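PDB 5TZB: D-aminopeptidase from Burkholderia sp. LK4, which probably cleaves N-terminal beta-amino acids from short peptides and amides, as a beta-aminopeptidase of peptidase family S58, classed with the Ntn hydrolases. Local coordinates for residues 159-162 against 163-167; 292-295 against 296-299; 332-335 against 336-340. All coordinates share one frame; numbering follows the deposited sequence.

Contact 1 of 3, residues 159-162 against 163-167; sequences QHVS and AAHVQ
Ser-162 occupies the N-cap position of helix 163-172, and His-165, three residues on, accepts its N-H, as in one half of a capping box. The backbone N of Ser-162 donates to ND1 of His-165 at 3.0 Å, with an N-H...N angle of 148°. The donor is tilted 23° out of the ring plane. CG of His-165 is anti to its carbonyl carbon (chi1 -60°), which turns the imidazole back toward the chain before the helix. OG of Ser-162 lies over one face of the ring, displaced toward the rim, and 3.2 Å from ND1. The carbonyl O of His-160 sits at the ring edge, 3.3 Å from CE1. The first helical turn closes on the carbonyl O of Ser-162. Val-166 N reaches that O at 3.2 Å in the carbonyl plane, and His-165 N adds a weak bond at 3.0 Å. CG2 of Val-166 packs on the same oxygen, while its side chain and that of Val-161 rest on helix 119-129. His-165 also touches Cys-52 and Leu-54 of strand 48-56. Because ND1 accepts the Ser-162 N-H, the proton of a neutral His-165 would be on NE2, and the bond restricts rotation of the ring.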
ATOM      1  N   GLN C 159     -23.988 -14.689 -18.078  1.00 25.80           N
ATOM      2  CA  GLN C 159     -22.748 -15.437 -17.815  1.00 26.51           C
ATOM      3  C   GLN C 159     -22.477 -16.439 -18.933  1.00 27.00           C
ATOM      4  O   GLN C 159     -22.471 -17.654 -18.714  1.00 27.14           O
ATOM      5  CB  GLN C 159     -22.810 -16.122 -16.431  1.00 26.39           C
ATOM      6  CG  GLN C 159     -22.754 -15.110 -15.258  1.00 26.34           C
ATOM      7  CD  GLN C 159     -22.775 -15.751 -13.865  1.00 26.73           C
ATOM      8  OE1 GLN C 159     -23.653 -16.551 -13.548  1.00 28.06           O
ATOM      9  NE2 GLN C 159     -21.817 -15.379 -13.024  1.00 25.54           N
ATOM     10  N   HIS C 160     -22.240 -15.920 -20.135  1.00 27.43           N
ATOM     11  CA  HIS C 160     -22.181 -16.770 -21.326  1.00 29.39           C
ATOM     12  C   HIS C 160     -20.776 -17.273 -21.667  1.00 29.90           C
ATOM     13  O   HIS C 160     -20.606 -18.030 -22.623  1.00 31.35           O
ATOM     14  CB  HIS C 160     -22.748 -16.025 -22.536  1.00 29.37           C
ATOM     15  CG  HIS C 160     -24.191 -15.664 -22.398  1.00 30.09           C
ATOM     16  ND1 HIS C 160     -25.211 -16.555 -22.648  1.00 31.18           N
ATOM     17  CD2 HIS C 160     -24.786 -14.490 -22.077  1.00 30.28           C
ATOM     18  CE1 HIS C 160     -26.372 -15.955 -22.459  1.00 32.47           C
ATOM     19  NE2 HIS C 160     -26.142 -14.701 -22.112  1.00 32.08           N
ATOM     20  N   VAL C 161     -19.772 -16.860 -20.897  1.00 28.63           N
ATOM     21  CA  VAL C 161     -18.399 -17.308 -21.139  1.00 28.46           C
ATOM     22  C   VAL C 161     -18.135 -18.610 -20.404  1.00 29.35           C
ATOM     23  O   VAL C 161     -18.466 -18.735 -19.225  1.00 29.63           O
ATOM     24  CB  VAL C 161     -17.355 -16.246 -20.697  1.00 20.65           C
ATOM     25  CG1 VAL C 161     -15.912 -16.750 -20.910  1.00 19.76           C
ATOM     26  CG2 VAL C 161     -17.589 -14.942 -21.442  1.00 20.73           C
ATOM     27  N   SER C 162     -17.530 -19.572 -21.097  1.00 29.94           N
ATOM     28  CA  SER C 162     -17.308 -20.902 -20.536  1.00 29.67           C
ATOM     29  C   SER C 162     -15.858 -21.359 -20.668  1.00 28.56           C
ATOM     30  O   SER C 162     -15.043 -20.697 -21.313  1.00 28.01           O
ATOM     31  CB  SER C 162     -18.213 -21.916 -21.229  1.00 31.14           C
ATOM     32  OG  SER C 162     -17.765 -22.123 -22.556  1.00 31.91           O
ATOM     33  N   ALA C 163     -15.541 -22.495 -20.050  1.00 28.15           N
ATOM     34  CA  ALA C 163     -14.196 -23.055 -20.134  1.00 27.87           C
ATOM     35  C   ALA C 163     -13.804 -23.334 -21.580  1.00 28.90           C
ATOM     36  O   ALA C 163     -12.638 -23.191 -21.950  1.00 29.30           O
ATOM     37  CB  ALA C 163     -14.093 -24.326 -19.303  1.00 27.42           C
ATOM     38  N   ALA C 164     -14.776 -23.732 -22.394  1.00 29.41           N
ATOM     39  CA  ALA C 164     -14.508 -24.034 -23.795  1.00 30.03           C
ATOM     40  C   ALA C 164     -14.018 -22.779 -24.518  1.00 29.28           C
ATOM     41  O   ALA C 164     -13.146 -22.851 -25.381  1.00 28.63           O
ATOM     42  CB  ALA C 164     -15.758 -24.613 -24.477  1.00 30.35           C
ATOM     43  N   HIS C 165     -14.571 -21.626 -24.149  1.00 28.48           N
ATOM     44  CA  HIS C 165     -14.145 -20.361 -24.734  1.00 27.24           C
ATOM     45  C   HIS C 165     -12.739 -19.996 -24.277  1.00 25.54           C
ATOM     46  O   HIS C 165     -11.954 -19.431 -25.037  1.00 25.04           O
ATOM     47  CB  HIS C 165     -15.135 -19.258 -24.375  1.00 27.73           C
ATOM     48  CG  HIS C 165     -16.520 -19.530 -24.858  1.00 28.91           C
ATOM     49  ND1 HIS C 165     -17.633 -19.345 -24.067  1.00 29.58           N
ATOM     50  CD2 HIS C 165     -16.975 -19.972 -26.054  1.00 29.82           C
ATOM     51  CE1 HIS C 165     -18.715 -19.661 -24.757  1.00 30.74           C
ATOM     52  NE2 HIS C 165     -18.343 -20.047 -25.963  1.00 30.77           N
ATOM     53  N   VAL C 166     -12.419 -20.323 -23.031  1.00 25.16           N
ATOM     54  CA  VAL C 166     -11.081 -20.091 -22.525  1.00 24.06           C
ATOM     55  C   VAL C 166     -10.107 -20.990 -23.291  1.00 25.80           C
ATOM     56  O   VAL C 166      -9.008 -20.578 -23.632  1.00 24.69           O
ATOM     57  CB  VAL C 166     -10.974 -20.356 -21.006  1.00 22.24           C
ATOM     58  CG1 VAL C 166      -9.560 -20.151 -20.546  1.00 20.08           C
ATOM     59  CG2 VAL C 166     -11.911 -19.436 -20.226  1.00 20.99           C
ATOM     60  N   GLN C 167     -10.530 -22.216 -23.582  1.00 28.70           N
ATOM     61  CA  GLN C 167      -9.669 -23.154 -24.297  1.00 30.16           C
ATOM     62  C   GLN C 167      -9.421 -22.722 -25.742  1.00 29.36           C
ATOM     63  O   GLN C 167      -8.310 -22.858 -26.251  1.00 29.78           O
ATOM     64  CB  GLN C 167     -10.287 -24.561 -24.275  1.00 32.14           C
ATOM     65  CG  GLN C 167     -10.272 -25.208 -22.917  1.00 33.21           C
ATOM     66  CD  GLN C 167      -8.857 -25.545 -22.499  1.00 35.58           C
ATOM     67  OE1 GLN C 167      -7.988 -25.759 -23.347  1.00 36.44           O
ATOM     68  NE2 GLN C 167      -8.608 -25.567 -21.193  1.00 36.25           N
TER

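Contact 2 of 3, residues 292-295 against 296-299; sequences GTED and SSGD
The chain reverses between 292-295 and 296-299, whose end-to-end directions differ by 143°. Glu-294 to Ser-297 form a type I beta turn. Its closing bond, from Ser-297 N to Glu-294 O, is weak at 3.4 Å but fairly straight, with an angle of 163°. Two waters bridge the sides of the bend. One accepts from Gly-292 N and donates to OD2 of Asp-299, at 2.7 Å from that oxygen. The other donates to Glu-294 O and to the same OD2, the latter at 2.9 Å. The turn leads into strand 298-305 and probably borders the active site of this S58 enzyme. Gly-298 N bonds to OG of Ser-259, probably the N-terminal nucleophile left by self-cleavage. Ser-297 and Asp-299 probably match the serine and acidic residue beside it in related beta-aminopeptidases. CB of Glu-294 meets CB of Ser-297 at 3.8 Å. The Glu-294 chain runs on extended to OE1, which bonds to Gly-223 N. OG of Ser-297 is anti to its backbone N (chi1 -166°) and is thereby directed to Asp-299. It donates to OD1 at 2.5 Å, on the syn side and somewhat out of the carboxylate plane. Both oxygens of this buried carboxylate thus receive hydrogen bonds. CB of Asp-295 points away from 296-299, and OD1 makes a salt bridge with Arg-277 of the third subunit.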
ATOM      1  N   GLY C 292      -8.886   8.294 -16.084  1.00 14.25           N
ATOM      2  CA  GLY C 292      -8.396   8.325 -14.719  1.00 14.14           C
ATOM      3  C   GLY C 292      -9.180   9.215 -13.766  1.00 15.87           C
ATOM      4  O   GLY C 292      -8.729   9.470 -12.651  1.00 16.58           O
ATOM      5  N   THR C 293     -10.338   9.708 -14.188  1.00 16.82           N
ATOM      6  CA  THR C 293     -11.095  10.636 -13.341  1.00 17.13           C
ATOM      7  C   THR C 293     -12.526  10.177 -13.065  1.00 17.58           C
ATOM      8  O   THR C 293     -13.384  10.980 -12.686  1.00 17.95           O
ATOM      9  CB  THR C 293     -11.100  12.076 -13.946  1.00 17.89           C
ATOM     10  OG1 THR C 293     -11.669  12.059 -15.255  1.00 16.90           O
ATOM     11  CG2 THR C 293      -9.696  12.608 -14.065  1.00 19.08           C
ATOM     12  N   GLU C 294     -12.795   8.890 -13.263  1.00 17.91           N
ATOM     13  CA  GLU C 294     -14.124   8.333 -13.008  1.00 17.80           C
ATOM     14  C   GLU C 294     -14.163   7.402 -11.787  1.00 16.41           C
ATOM     15  O   GLU C 294     -13.382   6.451 -11.697  1.00 15.62           O
ATOM     16  CB  GLU C 294     -14.632   7.558 -14.229  1.00 20.83           C
ATOM     17  CG  GLU C 294     -15.021   8.414 -15.425  1.00 24.68           C
ATOM     18  CD  GLU C 294     -15.509   7.566 -16.621  1.00 27.42           C
ATOM     19  OE1 GLU C 294     -14.762   6.662 -17.080  1.00 26.87           O
ATOM     20  OE2 GLU C 294     -16.647   7.813 -17.092  1.00 28.98           O
ATOM     21  N   ASP C 295     -15.079   7.675 -10.861  1.00 15.69           N
ATOM     22  CA  ASP C 295     -15.344   6.754  -9.753  1.00 16.43           C
ATOM     23  C   ASP C 295     -15.741   5.359 -10.253  1.00 16.24           C
ATOM     24  O   ASP C 295     -15.347   4.340  -9.664  1.00 13.59           O
ATOM     25  CB  ASP C 295     -16.461   7.299  -8.858  1.00 16.67           C
ATOM     26  CG  ASP C 295     -16.949   6.274  -7.854  1.00 16.46           C
ATOM     27  OD1 ASP C 295     -16.241   6.068  -6.862  1.00 15.60           O
ATOM     28  OD2 ASP C 295     -18.042   5.688  -8.043  1.00 17.28           O
ATOM     29  N   SER C 296     -16.473   5.309 -11.360  1.00 15.39           N
ATOM     30  CA  SER C 296     -17.056   4.043 -11.821  1.00 17.86           C
ATOM     31  C   SER C 296     -16.085   3.151 -12.589  1.00 18.11           C
ATOM     32  O   SER C 296     -16.441   2.034 -12.961  1.00 18.89           O
ATOM     33  CB  SER C 296     -18.260   4.296 -12.721  1.00 19.29           C
ATOM     34  OG  SER C 296     -17.850   4.889 -13.938  1.00 20.65           O
ATOM     35  N   SER C 297     -14.875   3.644 -12.823  1.00 16.83           N
ATOM     36  CA  SER C 297     -13.929   2.981 -13.722  1.00 18.53           C
ATOM     37  C   SER C 297     -12.899   2.086 -13.019  1.00 18.22           C
ATOM     38  O   SER C 297     -12.050   2.564 -12.280  1.00 19.01           O
ATOM     39  CB  SER C 297     -13.210   4.046 -14.562  1.00 19.55           C
ATOM     40  OG  SER C 297     -12.534   3.467 -15.648  1.00 20.10           O
ATOM     41  N   GLY C 298     -12.962   0.784 -13.273  1.00 16.95           N
ATOM     42  CA  GLY C 298     -11.989  -0.140 -12.719  1.00 16.00           C
ATOM     43  C   GLY C 298     -10.683  -0.013 -13.472  1.00 17.17           C
ATOM     44  O   GLY C 298     -10.497  -0.628 -14.530  1.00 17.46           O
ATOM     45  N   ASP C 299      -9.781   0.808 -12.945  1.00 16.62           N
ATOM     46  CA  ASP C 299      -8.524   1.070 -13.633  1.00 17.00           C
ATOM     47  C   ASP C 299      -7.394   0.308 -12.942  1.00 16.63           C
ATOM     48  O   ASP C 299      -6.827   0.754 -11.938  1.00 16.42           O
ATOM     49  CB  ASP C 299      -8.266   2.579 -13.701  1.00 16.12           C
ATOM     50  CG  ASP C 299      -9.416   3.337 -14.394  1.00 16.42           C
ATOM     51  OD1 ASP C 299     -10.173   2.710 -15.177  1.00 17.48           O
ATOM     52  OD2 ASP C 299      -9.579   4.550 -14.151  1.00 16.12           O
TER
HETATM   53  O   HOH W   1     -10.328   5.994 -16.269  1.00 15.04           O
HETATM   54  O   HOH W   2     -10.736   6.629 -12.407  1.00 13.88           O

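Contact 3 of 3, residues 332-335 against 336-340; sequences DHIS and ALFVA
Ile-334 packs against Phe-338, one turn further along helix 331-355. From CB of Ile-334 two branches leave toward the phenyl ring. CG1 is anti to the backbone N (chi1 -158°) and meets CE1 of Phe-338 at 3.7 Å. CG2 approaches CZ and CE2 of that ring, both at 4.0 Å. At the tip, CD1 reaches CE1 and CZ. The two side chains cross obliquely, with the branches of Ile-334 against the CE1, CZ and CE2 end of the ring. CG1 also makes a looser apolar contact with CD1 of Leu-337.

The carbonyl O of Ile-334 lies over one face of the Phe-338 ring, offset toward its rim. This O accepts from Phe-338 N at 3.0 Å in the carbonyl plane and takes a weak bond from Leu-337 N. Next in the chain, Val-339 N bonds to Ser-335 O at 2.9 Å, almost straight at 175°. The helix is kinked where Ala-336 N and Leu-337 N have no i to i-4 bond. A water accepts from Ala-336 N at 3.0 Å and gives a weak bond to Asp-332 O, so it bridges the kink. ND1 of His-333 donates to OD1 of Asp-332 at 2.9 Å.

Ile-334 and Phe-338 lie against helix 272-289, through Arg-277 among others, and Arg-281 makes a cation-pi contact with the phenyl ring. Leu-337 and Ala-340 pack on Val-214 of strand 213-220.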
ATOM      1  N   ASP C 332      19.232   4.342 -13.235  1.00 15.83           N
ATOM      2  CA  ASP C 332      19.522   5.365 -14.230  1.00 16.61           C
ATOM      3  C   ASP C 332      19.210   4.880 -15.643  1.00 16.19           C
ATOM      4  O   ASP C 332      19.432   5.612 -16.611  1.00 16.86           O
ATOM      5  CB  ASP C 332      20.974   5.858 -14.147  1.00 17.94           C
ATOM      6  CG  ASP C 332      22.012   4.743 -14.317  1.00 18.55           C
ATOM      7  OD1 ASP C 332      21.675   3.590 -14.676  1.00 15.80           O
ATOM      8  OD2 ASP C 332      23.199   5.056 -14.100  1.00 20.12           O
ATOM      9  N   HIS C 333      18.698   3.657 -15.763  1.00 16.12           N
ATOM     10  CA  HIS C 333      18.219   3.149 -17.056  1.00 17.51           C
ATOM     11  C   HIS C 333      16.710   2.912 -17.031  1.00 17.69           C
ATOM     12  O   HIS C 333      16.108   2.582 -18.065  1.00 17.65           O
ATOM     13  CB  HIS C 333      18.922   1.842 -17.457  1.00 18.05           C
ATOM     14  CG  HIS C 333      20.284   2.043 -18.047  1.00 19.07           C
ATOM     15  ND1 HIS C 333      21.373   2.437 -17.297  1.00 19.08           N
ATOM     16  CD2 HIS C 333      20.723   1.945 -19.326  1.00 19.56           C
ATOM     17  CE1 HIS C 333      22.430   2.541 -18.082  1.00 20.58           C
ATOM     18  NE2 HIS C 333      22.062   2.258 -19.319  1.00 20.76           N
ATOM     19  N   ILE C 334      16.080   3.109 -15.877  1.00 16.61           N
ATOM     20  CA  ILE C 334      14.672   2.733 -15.797  1.00 15.78           C
ATOM     21  C   ILE C 334      13.724   3.819 -16.340  1.00 15.71           C
ATOM     22  O   ILE C 334      12.614   3.492 -16.762  1.00 14.99           O
ATOM     23  CB  ILE C 334      14.252   2.362 -14.335  1.00 18.11           C
ATOM     24  CG1 ILE C 334      12.992   1.483 -14.330  1.00 18.33           C
ATOM     25  CG2 ILE C 334      14.060   3.592 -13.485  1.00 18.74           C
ATOM     26  CD1 ILE C 334      12.777   0.651 -13.026  1.00 15.47           C
ATOM     27  N   SER C 335      14.139   5.089 -16.358  1.00 15.70           N
ATOM     28  CA  SER C 335      13.262   6.147 -16.884  1.00 18.06           C
ATOM     29  C   SER C 335      12.866   5.940 -18.347  1.00 17.21           C
ATOM     30  O   SER C 335      11.722   6.195 -18.715  1.00 16.85           O
ATOM     31  CB  SER C 335      13.900   7.538 -16.752  1.00 18.11           C
ATOM     32  OG  SER C 335      14.053   7.906 -15.397  1.00 17.76           O
ATOM     33  N   ALA C 336      13.793   5.469 -19.174  1.00 16.61           N
ATOM     34  CA  ALA C 336      13.459   5.202 -20.588  1.00 17.06           C
ATOM     35  C   ALA C 336      12.403   4.083 -20.687  1.00 17.07           C
ATOM     36  O   ALA C 336      11.646   4.016 -21.661  1.00 18.48           O
ATOM     37  CB  ALA C 336      14.717   4.840 -21.385  1.00 16.37           C
ATOM     38  N   LEU C 337      12.363   3.195 -19.690  1.00 15.19           N
ATOM     39  CA  LEU C 337      11.308   2.178 -19.633  1.00 16.11           C
ATOM     40  C   LEU C 337       9.956   2.787 -19.198  1.00 16.72           C
ATOM     41  O   LEU C 337       8.915   2.414 -19.740  1.00 17.01           O
ATOM     42  CB  LEU C 337      11.695   1.025 -18.697  1.00 17.35           C
ATOM     43  CG  LEU C 337      12.860   0.105 -19.130  1.00 17.04           C
ATOM     44  CD1 LEU C 337      13.328  -0.790 -17.984  1.00 16.55           C
ATOM     45  CD2 LEU C 337      12.447  -0.752 -20.340  1.00 16.06           C
ATOM     46  N   PHE C 338       9.979   3.715 -18.234  1.00 16.14           N
ATOM     47  CA  PHE C 338       8.776   4.453 -17.830  1.00 15.73           C
ATOM     48  C   PHE C 338       8.162   5.215 -19.021  1.00 15.65           C
ATOM     49  O   PHE C 338       6.963   5.121 -19.288  1.00 15.86           O
ATOM     50  CB  PHE C 338       9.100   5.447 -16.717  1.00 15.57           C
ATOM     51  CG  PHE C 338       9.447   4.808 -15.384  1.00 15.00           C
ATOM     52  CD1 PHE C 338       9.247   3.460 -15.163  1.00 15.11           C
ATOM     53  CD2 PHE C 338       9.996   5.579 -14.367  1.00 14.49           C
ATOM     54  CE1 PHE C 338       9.580   2.884 -13.929  1.00 15.63           C
ATOM     55  CE2 PHE C 338      10.312   5.018 -13.133  1.00 15.90           C
ATOM     56  CZ  PHE C 338      10.112   3.666 -12.921  1.00 15.76           C
ATOM     57  N   VAL C 339       8.995   5.982 -19.717  1.00 15.32           N
ATOM     58  CA  VAL C 339       8.556   6.731 -20.904  1.00 15.88           C
ATOM     59  C   VAL C 339       7.917   5.794 -21.929  1.00 15.99           C
ATOM     60  O   VAL C 339       6.810   6.038 -22.427  1.00 15.87           O
ATOM     61  CB  VAL C 339       9.750   7.468 -21.570  1.00 15.30           C
ATOM     62  CG1 VAL C 339       9.354   8.063 -22.930  1.00 17.71           C
ATOM     63  CG2 VAL C 339      10.317   8.553 -20.643  1.00 14.25           C
ATOM     64  N   ALA C 340       8.615   4.703 -22.222  1.00 14.04           N
ATOM     65  CA  ALA C 340       8.134   3.751 -23.213  1.00 14.60           C
ATOM     66  C   ALA C 340       6.790   3.144 -22.834  1.00 14.40           C
ATOM     67  O   ALA C 340       5.935   2.988 -23.692  1.00 16.35           O
ATOM     68  CB  ALA C 340       9.159   2.642 -23.432  1.00 14.86           C
TER
HETATM   69  O   HOH W   3      16.646   6.116 -18.537  1.00 17.76           O

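In the fold
The contacts follow one another along the chain. Contacts 1 and 3 lie on opposite sides of the chain centre, with their own centres 38 Å apart. Contact 2 probably lies at the active site. Within the chain the other two are remote from it: the nearest atoms of contacts 1 and 3 are about 17 and 16 Å from contact 2. Contacts 2 and 3 meet across the assembly instead: Asp-295 N bonds to Ser-335 OG of the third subunit, and Thr-293 packs on Val-339 of that subunit. The second subunit borders both contact 1, at Gln-159, and contact 2, at Asp-295 and Ser-296. A calcium ion lies about 10 Å from the Ile-334 side chain in contact 3.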